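Local coordinates for 3-oxoacyl-[acyl-carrier-protein] synthase, mitochondrial (Arabidopsis thaliana, PDB 2IX4), which catalyses the condensation steps of mitochondrial fatty acid synthesis, adding two carbons from malonyl-ACP to a growing acyl chain, at residues A[173-178]-A[186-191]; A[190-195]-A[199-204]; A[367-372]-A[424-429]; A[122-127]-A[359-364]. One frame throughout, in Å; residues are numbered along the deposited sequence.

Interactions 1 and 2 follow each other along helix 181-195, their centres about 9 Å apart, and meet where H173 CG lies 3.5 Å from M192 CE. Interaction 3 packs helix 364-378 near the same helix: I186 CG2 is 4.0 Å from L426 CD1. Interaction 4 belongs to the acyl pocket and reaches interaction 1 through V176, whose CG1 comes to 3.2 Å from G122 O. Both of these also touch the hexanoic acid, beside the predicted nucleophile C179 that follows A178. Interactions 3 and 4 join at V367 CG2 and L360 CD1, 3.6 Å apart, although their centres are about 17 Å apart. Interaction 2 lies farthest from the pocket contact, about 21 Å between centres.

Interaction 1 of 4, residues A[173-178]-A[186-191]; sequences HAAVTA and IGDATR. With 6NA (hexanoic acid), chain C.
D188 leans out of helix 181-195 against the ring of H173 and the methyl of A175. Its CB lies 3.6 Å from H173 CE1, and CG, set beside the backbone N and anti to the carbonyl carbon (chi1 -73°), is 3.8 Å from the same ring carbon. At the end of the chain the two oxygens part company. OD1 is hydrogen-bonded to the hydroxyl of Y277. OD2 sits 3.2 Å from H173 CE1, in the plane of the ring and at its edge, and also 3.2 Å from A175 CB; its hydrogen bond is to NE2 of H173 of the second subunit. Carboxylate and imidazole planes stand 70° apart. In this thiolase-fold dimer the loop 173-178 runs along the subunit interface and leads to C179, the predicted nucleophile, just before helix 181-195. The H173 ring is fixed at both nitrogens, ND1 by S119 OG and NE2 by D188 of the second subunit. A leucine in place of H173 would probably leave that carboxylate of the second subunit without its N-H partner and S119 without its ring nitrogen. Farther along the loop, A178 CB comes to 3.4 Å from the hexanoic acid O.

Interaction 2 of 4, residues A[190-195]-A[199-204]; sequences TRMIQF and DVMVAG
Helix 190-195 and strand 200-204 run almost exactly antiparallel, at 176° with their axes 8.5 Å apart, and the short turn joining them brings the CA atoms of I193 and D199 to 5.5 Å. I193 fills the space between the two elements. Its CG1 lies 3.7 Å from M201 CG, and its CD1 reaches on to M201 CB at 3.8 Å, the two side chains sliding past each other in opposite directions. The other branch, CG2, faces the turn and lies 4.2 Å from the carbonyl O of D199. M201 is folded back on itself at both chi2 and chi3 (each -68°), which turns its CE toward M192. There it sits 3.9 Å from M192 SD; the M192 chain is extended beyond CG and crosses M201 at about a right angle. Helix 181-195 thus lies on the sheet as the connection of a beta-alpha-beta crossover: strands 172-173 and 200-207 both pair in parallel with 116-122. L257, on the antiparallel strand 251-259, also packs on I193, and M192 reaches M279 of the second subunit. Of the residues that touch, D199 carries the charge, and it forms salt bridges with R115 and R1. Between the segments themselves no hydrogen bond is made, so helix and strand are held by the fit of one branched and two flexible sulfur-containing side chains, an apolar contact that depends on shape and on the burial of hydrocarbon.

Interaction 3 of 4, residues A[367-372]-A[424-429]; sequences VEAIFS and ASLLFA. With K (potassium ion), chain D.
A369 presses its methyl group between L426 and F428: CB is 4.0 Å from L426 CD1 and 3.9 Å from F428 CE1, with F428 CZ equally near. The methyl approaches the phenyl ring obliquely; F428 CG lies anti to the carbonyl carbon (chi1 -60°), which carries the ring out toward A369. One turn further along the helix, S372 CB meets the same ring more loosely, 4.4 Å from F428 CD1. The hydroxyl of S372 is turned back into the helix, where its OG gives a 2.9 Å hydrogen bond to E368 O; that carbonyl also accepts the backbone N of S372, the two donors arriving from opposite faces of its plane. E368 itself sends its carboxylate to the potassium ion, OE1 binding the metal at 2.7 Å. N318, A319, S414 and N415 supply further ligands, and OE2 forms a salt bridge with K354, so both carboxylate oxygens are engaged. On the strand side, L426 also touches A183 and I186 of helix 181-195. Segment 367-372 of helix 364-378 runs at 25° to strand segment 424-429, in nearly the same direction. Helices 364-378 and 181-195, buried against the sheet, belong to the central helical layer of the five-layered alpha-beta-alpha-beta-alpha fold of thiolase-like enzymes.

Interaction 4 of 4, residues A[122-127]-A[359-364]; sequences GGIGSI and HLLGAA. With 6NA (hexanoic acid), chain C.
G123 and G362 bring two loops of the thiolase fold together around the tail end of the bound hexanoic acid, their CA atoms 4.4 Å apart. This is the tight part: G123 N lies 4.2 Å from G362 CA, and a CB on G362 would clash with that nitrogen. A CB on G123 would run into C6 of the hexanoic acid, which sits 3.6 Å from G123 CA. E207 ties the loops to each other, OE1 accepting the N-H of G362 and OE2 that of I124. The side-chain part is looser. I124 is partly exposed, and its CD1 only reaches 4.4 Å from L361 CD1, with the ligand tail lying beside both: I124 CG1 is 3.7 Å from the ligand's CD, and L361 CB is 3.7 Å from C6. L154 of the second subunit and F218 also pack on I124. With only a methyl left at I124, as in an alanine, the acyl tail and L154 of the second subunit would probably lose their packing partner, and a gap would open beside the tail. L361 also comes near C179, the predicted nucleophile; with CG set beside the backbone N (chi1 -57°), L361 turns CD2 to 3.9 Å above the ring of H359, a predicted active-site residue, over its centre.

Interaction 1 of 4, residues A[173-178]-A[186-191]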
# COMPACT_ATOMS: atom_id res chain seq x y z
N HIS A 173 -8.74 -2.69 2.86
CA HIS A 173 -7.29 -2.81 2.93
C HIS A 173 -6.63 -2.69 1.55
O HIS A 173 -7.28 -2.84 0.52
CB HIS A 173 -6.95 -4.16 3.58
CG HIS A 173 -5.49 -4.40 3.82
ND1 HIS A 173 -4.73 -5.23 3.02
CD2 HIS A 173 -4.65 -3.94 4.78
CE1 HIS A 173 -3.49 -5.26 3.47
NE2 HIS A 173 -3.42 -4.49 4.54
N ALA A 174 -5.33 -2.40 1.55
CA ALA A 174 -4.52 -2.51 0.36
C ALA A 174 -3.08 -2.70 0.79
O ALA A 174 -2.59 -1.97 1.64
CB ALA A 174 -4.67 -1.27 -0.52
N ALA A 175 -2.43 -3.70 0.21
CA ALA A 175 -0.99 -3.85 0.34
C ALA A 175 -0.39 -3.27 -0.93
O ALA A 175 -0.88 -3.55 -2.03
CB ALA A 175 -0.61 -5.30 0.50
N VAL A 176 0.63 -2.44 -0.79
CA VAL A 176 1.30 -1.87 -1.95
C VAL A 176 2.79 -2.13 -1.83
O VAL A 176 3.46 -1.59 -0.95
CB VAL A 176 1.00 -0.36 -2.14
CG1 VAL A 176 1.70 0.17 -3.37
CG2 VAL A 176 -0.51 -0.14 -2.27
N THR A 177 3.29 -2.97 -2.73
CA THR A 177 4.65 -3.50 -2.66
C THR A 177 5.25 -3.57 -4.06
O THR A 177 5.86 -4.57 -4.43
CB THR A 177 4.67 -4.90 -2.02
OG1 THR A 177 3.65 -5.71 -2.62
CG2 THR A 177 4.41 -4.83 -0.51
N ALA A 178 5.05 -2.50 -4.83
CA ALA A 178 5.51 -2.42 -6.23
C ALA A 178 4.95 -3.55 -7.09
O ALA A 178 3.73 -3.74 -7.15
CB ALA A 178 7.05 -2.34 -6.30
N ILE A 186 -3.45 -10.26 -1.87
CA ILE A 186 -4.11 -11.56 -1.74
C ILE A 186 -3.64 -12.27 -0.47
O ILE A 186 -4.46 -12.82 0.28
CB ILE A 186 -3.85 -12.44 -3.00
CG1 ILE A 186 -4.71 -11.97 -4.17
CG2 ILE A 186 -4.11 -13.93 -2.71
CD1 ILE A 186 -4.26 -12.47 -5.54
N GLY A 187 -2.34 -12.24 -0.22
CA GLY A 187 -1.76 -12.87 0.95
C GLY A 187 -2.22 -12.28 2.27
O GLY A 187 -2.55 -13.01 3.20
N ASP A 188 -2.24 -10.95 2.35
CA ASP A 188 -2.72 -10.25 3.54
C ASP A 188 -4.18 -10.58 3.82
O ASP A 188 -4.57 -10.76 4.97
CB ASP A 188 -2.56 -8.73 3.40
CG ASP A 188 -1.11 -8.28 3.49
OD1 ASP A 188 -0.24 -9.08 3.90
OD2 ASP A 188 -0.85 -7.11 3.17
N ALA A 189 -4.99 -10.64 2.76
CA ALA A 189 -6.41 -10.98 2.86
C ALA A 189 -6.62 -12.40 3.39
O ALA A 189 -7.55 -12.66 4.16
CB ALA A 189 -7.08 -10.81 1.51
N THR A 190 -5.74 -13.31 2.97
CA THR A 190 -5.71 -14.68 3.47
C THR A 190 -5.45 -14.71 4.98
O THR A 190 -6.19 -15.35 5.73
CB THR A 190 -4.67 -15.52 2.71
OG1 THR A 190 -5.02 -15.55 1.32
CG2 THR A 190 -4.59 -16.95 3.24
N ARG A 191 -4.41 -13.99 5.43
CA ARG A 191 -4.10 -13.87 6.86
C ARG A 191 -5.28 -13.36 7.68
O ARG A 191 -5.50 -13.80 8.81
CB ARG A 191 -2.89 -12.95 7.08
CG ARG A 191 -1.56 -13.50 6.61
CD ARG A 191 -0.95 -14.48 7.61
NE ARG A 191 0.33 -15.01 7.13
CZ ARG A 191 0.44 -16.03 6.28
NH1 ARG A 191 -0.64 -16.65 5.81
NH2 ARG A 191 1.64 -16.44 5.90
CA 6NA C . 8.38 -1.96 -10.68
C 6NA C . 7.99 -3.28 -10.06
O 6NA C . 8.56 -3.69 -9.06
CB 6NA C . 7.71 -0.83 -9.92
CG 6NA C . 6.29 -0.59 -10.44
CD 6NA C . 5.31 -0.44 -9.28
C6 6NA C . 3.98 -1.06 -9.63

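Interaction 2 of 4, residues A[190-195]-A[199-204]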
# COMPACT_ATOMS: atom_id res chain seq x y z
N THR A 190 -5.74 -13.31 2.97
CA THR A 190 -5.71 -14.68 3.47
C THR A 190 -5.45 -14.71 4.98
O THR A 190 -6.19 -15.35 5.73
CB THR A 190 -4.67 -15.52 2.71
OG1 THR A 190 -5.02 -15.55 1.32
CG2 THR A 190 -4.59 -16.95 3.24
N ARG A 191 -4.41 -13.99 5.43
CA ARG A 191 -4.10 -13.87 6.86
C ARG A 191 -5.28 -13.36 7.68
O ARG A 191 -5.50 -13.80 8.81
CB ARG A 191 -2.89 -12.95 7.08
CG ARG A 191 -1.56 -13.50 6.61
CD ARG A 191 -0.95 -14.48 7.61
NE ARG A 191 0.33 -15.01 7.13
CZ ARG A 191 0.44 -16.03 6.28
NH1 ARG A 191 -0.64 -16.65 5.81
NH2 ARG A 191 1.64 -16.44 5.90
N MET A 192 -6.03 -12.42 7.11
CA MET A 192 -7.22 -11.86 7.76
C MET A 192 -8.34 -12.88 7.94
O MET A 192 -8.96 -12.93 9.00
CB MET A 192 -7.73 -10.63 7.00
CG MET A 192 -6.79 -9.43 7.06
SD MET A 192 -7.22 -8.07 5.96
CE MET A 192 -5.76 -7.05 6.14
N ILE A 193 -8.59 -13.69 6.91
CA ILE A 193 -9.58 -14.77 7.01
C ILE A 193 -9.11 -15.83 8.02
O ILE A 193 -9.90 -16.31 8.84
CB ILE A 193 -9.89 -15.41 5.63
CG1 ILE A 193 -10.47 -14.36 4.68
CG2 ILE A 193 -10.87 -16.58 5.79
CD1 ILE A 193 -10.50 -14.78 3.21
N GLN A 194 -7.83 -16.16 7.97
CA GLN A 194 -7.22 -17.12 8.89
C GLN A 194 -7.40 -16.69 10.35
O GLN A 194 -7.81 -17.50 11.18
CB GLN A 194 -5.73 -17.32 8.58
CG GLN A 194 -5.45 -18.21 7.37
CD GLN A 194 -4.01 -18.15 6.90
OE1 GLN A 194 -3.36 -17.10 6.97
NE2 GLN A 194 -3.50 -19.27 6.42
N PHE A 195 -7.09 -15.43 10.63
CA PHE A 195 -7.21 -14.88 11.99
C PHE A 195 -8.66 -14.70 12.44
O PHE A 195 -8.94 -14.74 13.64
CB PHE A 195 -6.46 -13.55 12.11
CG PHE A 195 -6.23 -13.11 13.53
CD1 PHE A 195 -5.11 -13.54 14.23
CD2 PHE A 195 -7.13 -12.26 14.17
CE1 PHE A 195 -4.89 -13.13 15.55
CE2 PHE A 195 -6.93 -11.84 15.48
CZ PHE A 195 -5.80 -12.28 16.17
N ASP A 199 -14.73 -13.40 6.81
CA ASP A 199 -15.05 -14.72 6.28
C ASP A 199 -14.86 -14.78 4.77
O ASP A 199 -14.65 -15.85 4.21
CB ASP A 199 -16.48 -15.12 6.64
CG ASP A 199 -16.66 -15.41 8.12
OD1 ASP A 199 -15.69 -15.85 8.78
OD2 ASP A 199 -17.78 -15.21 8.62
N VAL A 200 -14.98 -13.62 4.12
CA VAL A 200 -14.81 -13.48 2.67
C VAL A 200 -13.97 -12.24 2.39
O VAL A 200 -14.19 -11.19 2.98
CB VAL A 200 -16.18 -13.30 1.94
CG1 VAL A 200 -15.99 -13.20 0.43
CG2 VAL A 200 -17.15 -14.43 2.28
N MET A 201 -12.99 -12.37 1.50
CA MET A 201 -12.19 -11.24 1.06
C MET A 201 -12.13 -11.18 -0.47
O MET A 201 -11.81 -12.17 -1.13
CB MET A 201 -10.77 -11.29 1.63
CG MET A 201 -10.67 -11.03 3.14
SD MET A 201 -11.05 -9.35 3.68
CE MET A 201 -9.67 -8.42 2.98
N VAL A 202 -12.43 -10.00 -1.01
CA VAL A 202 -12.26 -9.71 -2.42
C VAL A 202 -10.88 -9.07 -2.58
O VAL A 202 -10.68 -7.93 -2.17
CB VAL A 202 -13.37 -8.75 -2.92
CG1 VAL A 202 -13.30 -8.59 -4.43
CG2 VAL A 202 -14.75 -9.27 -2.50
N ALA A 203 -9.95 -9.82 -3.15
CA ALA A 203 -8.53 -9.44 -3.12
C ALA A 203 -7.84 -9.54 -4.47
O ALA A 203 -8.21 -10.36 -5.31
CB ALA A 203 -7.78 -10.27 -2.08
N GLY A 204 -6.83 -8.70 -4.67
CA GLY A 204 -6.05 -8.73 -5.90
C GLY A 204 -5.23 -7.49 -6.16
O GLY A 204 -4.73 -6.84 -5.24

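Interaction 3 of 4, residues A[367-372]-A[424-429]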
# COMPACT_ATOMS: atom_id res chain seq x y z
N VAL A 367 -3.03 -11.44 -11.30
CA VAL A 367 -3.32 -12.09 -12.58
C VAL A 367 -2.62 -13.46 -12.66
O VAL A 367 -3.22 -14.45 -13.07
CB VAL A 367 -2.91 -11.16 -13.75
CG1 VAL A 367 -2.69 -11.93 -15.05
CG2 VAL A 367 -3.95 -10.05 -13.94
N GLU A 368 -1.37 -13.51 -12.23
CA GLU A 368 -0.58 -14.73 -12.32
C GLU A 368 -0.96 -15.77 -11.25
O GLU A 368 -0.76 -16.97 -11.45
CB GLU A 368 0.90 -14.39 -12.32
CG GLU A 368 1.32 -13.69 -13.61
CD GLU A 368 2.59 -12.86 -13.49
OE1 GLU A 368 3.38 -13.07 -12.54
OE2 GLU A 368 2.80 -12.00 -14.37
N ALA A 369 -1.54 -15.31 -10.14
CA ALA A 369 -2.14 -16.21 -9.15
C ALA A 369 -3.37 -16.87 -9.75
O ALA A 369 -3.61 -18.06 -9.53
CB ALA A 369 -2.48 -15.46 -7.87
N ILE A 370 -4.16 -16.10 -10.50
CA ILE A 370 -5.31 -16.63 -11.22
C ILE A 370 -4.89 -17.70 -12.24
O ILE A 370 -5.51 -18.76 -12.33
CB ILE A 370 -6.14 -15.49 -11.88
CG1 ILE A 370 -6.80 -14.64 -10.78
CG2 ILE A 370 -7.20 -16.06 -12.84
CD1 ILE A 370 -7.42 -13.33 -11.26
N PHE A 371 -3.81 -17.42 -12.98
CA PHE A 371 -3.25 -18.39 -13.92
C PHE A 371 -2.85 -19.69 -13.21
O PHE A 371 -3.08 -20.79 -13.74
CB PHE A 371 -2.05 -17.82 -14.69
CG PHE A 371 -2.39 -16.72 -15.66
CD1 PHE A 371 -1.39 -15.85 -16.11
CD2 PHE A 371 -3.69 -16.54 -16.12
CE1 PHE A 371 -1.69 -14.82 -17.01
CE2 PHE A 371 -3.99 -15.51 -17.02
CZ PHE A 371 -2.99 -14.65 -17.46
N SER A 372 -2.26 -19.56 -12.03
CA SER A 372 -1.85 -20.70 -11.21
C SER A 372 -3.05 -21.51 -10.69
O SER A 372 -3.02 -22.74 -10.70
CB SER A 372 -0.97 -20.24 -10.04
OG SER A 372 0.18 -19.56 -10.52
N ALA A 424 7.20 -11.97 -2.72
CA ALA A 424 6.09 -12.80 -2.28
C ALA A 424 6.01 -14.07 -3.13
O ALA A 424 6.34 -14.06 -4.31
CB ALA A 424 4.78 -12.03 -2.34
N SER A 425 5.58 -15.15 -2.50
CA SER A 425 5.34 -16.40 -3.19
C SER A 425 4.03 -16.99 -2.69
O SER A 425 3.86 -17.24 -1.50
CB SER A 425 6.50 -17.37 -2.95
OG SER A 425 6.57 -18.35 -3.96
N LEU A 426 3.08 -17.17 -3.61
CA LEU A 426 1.77 -17.73 -3.27
C LEU A 426 1.69 -19.18 -3.72
O LEU A 426 1.99 -19.49 -4.87
CB LEU A 426 0.64 -16.92 -3.92
CG LEU A 426 0.46 -15.45 -3.52
CD1 LEU A 426 -0.62 -14.81 -4.39
CD2 LEU A 426 0.12 -15.29 -2.04
N LEU A 427 1.28 -20.06 -2.81
CA LEU A 427 1.18 -21.48 -3.11
C LEU A 427 -0.25 -21.99 -2.97
O LEU A 427 -0.84 -21.93 -1.88
CB LEU A 427 2.16 -22.30 -2.25
CG LEU A 427 2.22 -23.83 -2.41
CD1 LEU A 427 2.41 -24.24 -3.87
CD2 LEU A 427 3.33 -24.41 -1.56
N PHE A 428 -0.78 -22.49 -4.08
CA PHE A 428 -2.14 -23.02 -4.14
C PHE A 428 -2.11 -24.53 -4.29
O PHE A 428 -1.14 -25.09 -4.80
CB PHE A 428 -2.91 -22.40 -5.31
CG PHE A 428 -3.04 -20.91 -5.24
CD1 PHE A 428 -2.05 -20.08 -5.76
CD2 PHE A 428 -4.16 -20.33 -4.66
CE1 PHE A 428 -2.16 -18.70 -5.69
CE2 PHE A 428 -4.29 -18.95 -4.59
CZ PHE A 428 -3.29 -18.13 -5.11
N ALA A 429 -3.18 -25.18 -3.84
CA ALA A 429 -3.33 -26.62 -3.99
C ALA A 429 -4.79 -26.98 -4.21
O ALA A 429 -5.68 -26.26 -3.76
CB ALA A 429 -2.79 -27.34 -2.76
K K D . 4.27 -15.17 -11.06

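Interaction 4 of 4, residues A[122-127]-A[359-364]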
# COMPACT_ATOMS: atom_id res chain seq x y z
N GLY A 122 -3.05 -1.06 -5.75
CA GLY A 122 -2.42 -0.59 -6.98
C GLY A 122 -1.00 -0.20 -6.66
O GLY A 122 -0.70 0.21 -5.54
N GLY A 123 -0.11 -0.33 -7.64
CA GLY A 123 1.31 -0.06 -7.42
C GLY A 123 1.69 1.41 -7.44
O GLY A 123 2.43 1.87 -6.57
N ILE A 124 1.20 2.14 -8.44
CA ILE A 124 1.56 3.55 -8.63
C ILE A 124 0.36 4.50 -8.65
O ILE A 124 0.47 5.66 -8.26
CB ILE A 124 2.41 3.79 -9.91
CG1 ILE A 124 3.36 2.62 -10.18
CG2 ILE A 124 3.22 5.08 -9.77
CD1 ILE A 124 4.02 2.64 -11.56
N GLY A 125 -0.79 4.00 -9.09
CA GLY A 125 -2.01 4.81 -9.11
C GLY A 125 -2.28 5.43 -10.47
O GLY A 125 -2.46 4.71 -11.45
N SER A 126 -2.32 6.76 -10.52
CA SER A 126 -2.63 7.46 -11.76
C SER A 126 -1.67 8.61 -12.03
O SER A 126 -1.96 9.77 -11.73
CB SER A 126 -4.09 7.94 -11.73
OG SER A 126 -4.49 8.38 -13.02
N ILE A 127 -0.51 8.28 -12.61
CA ILE A 127 0.50 9.27 -12.97
C ILE A 127 -0.02 10.29 -13.99
O ILE A 127 0.31 11.47 -13.89
CB ILE A 127 1.81 8.60 -13.49
CG1 ILE A 127 2.46 7.77 -12.37
CG2 ILE A 127 2.79 9.66 -14.00
CD1 ILE A 127 3.85 7.21 -12.71
N HIS A 359 4.30 -7.06 -18.42
CA HIS A 359 4.40 -6.86 -16.98
C HIS A 359 3.26 -5.99 -16.48
O HIS A 359 3.27 -4.77 -16.67
CB HIS A 359 5.76 -6.24 -16.63
CG HIS A 359 6.12 -6.37 -15.18
ND1 HIS A 359 5.19 -6.62 -14.19
CD2 HIS A 359 7.31 -6.24 -14.55
CE1 HIS A 359 5.80 -6.67 -13.02
NE2 HIS A 359 7.09 -6.44 -13.21
N LEU A 360 2.27 -6.61 -15.83
CA LEU A 360 1.10 -5.89 -15.33
C LEU A 360 1.35 -5.14 -14.02
O LEU A 360 0.42 -4.61 -13.41
CB LEU A 360 -0.12 -6.81 -15.19
CG LEU A 360 -0.72 -7.53 -16.41
CD1 LEU A 360 -2.20 -7.78 -16.17
CD2 LEU A 360 -0.53 -6.78 -17.71
N LEU A 361 2.62 -5.10 -13.61
CA LEU A 361 3.08 -4.31 -12.46
C LEU A 361 2.34 -4.67 -11.17
O LEU A 361 2.47 -5.78 -10.67
CB LEU A 361 3.05 -2.80 -12.79
CG LEU A 361 3.84 -2.30 -14.01
CD1 LEU A 361 3.65 -0.80 -14.22
CD2 LEU A 361 5.33 -2.63 -13.91
N GLY A 362 1.55 -3.74 -10.63
CA GLY A 362 0.76 -3.98 -9.42
C GLY A 362 -0.28 -5.07 -9.55
O GLY A 362 -0.71 -5.66 -8.55
N ALA A 363 -0.70 -5.35 -10.78
CA ALA A 363 -1.70 -6.39 -11.04
C ALA A 363 -1.08 -7.75 -11.39
O ALA A 363 -1.78 -8.76 -11.41
CB ALA A 363 -2.65 -5.95 -12.15
N ALA A 364 0.23 -7.76 -11.64
CA ALA A 364 0.95 -8.96 -12.09
C ALA A 364 0.76 -10.15 -11.15
O ALA A 364 0.44 -11.26 -11.61
CB ALA A 364 2.43 -8.66 -12.28
CA 6NA C . 8.38 -1.96 -10.68
C 6NA C . 7.99 -3.28 -10.06
O 6NA C . 8.56 -3.69 -9.06
CB 6NA C . 7.71 -0.83 -9.92
CG 6NA C . 6.29 -0.59 -10.44
CD 6NA C . 5.31 -0.44 -9.28
C6 6NA C . 3.98 -1.06 -9.63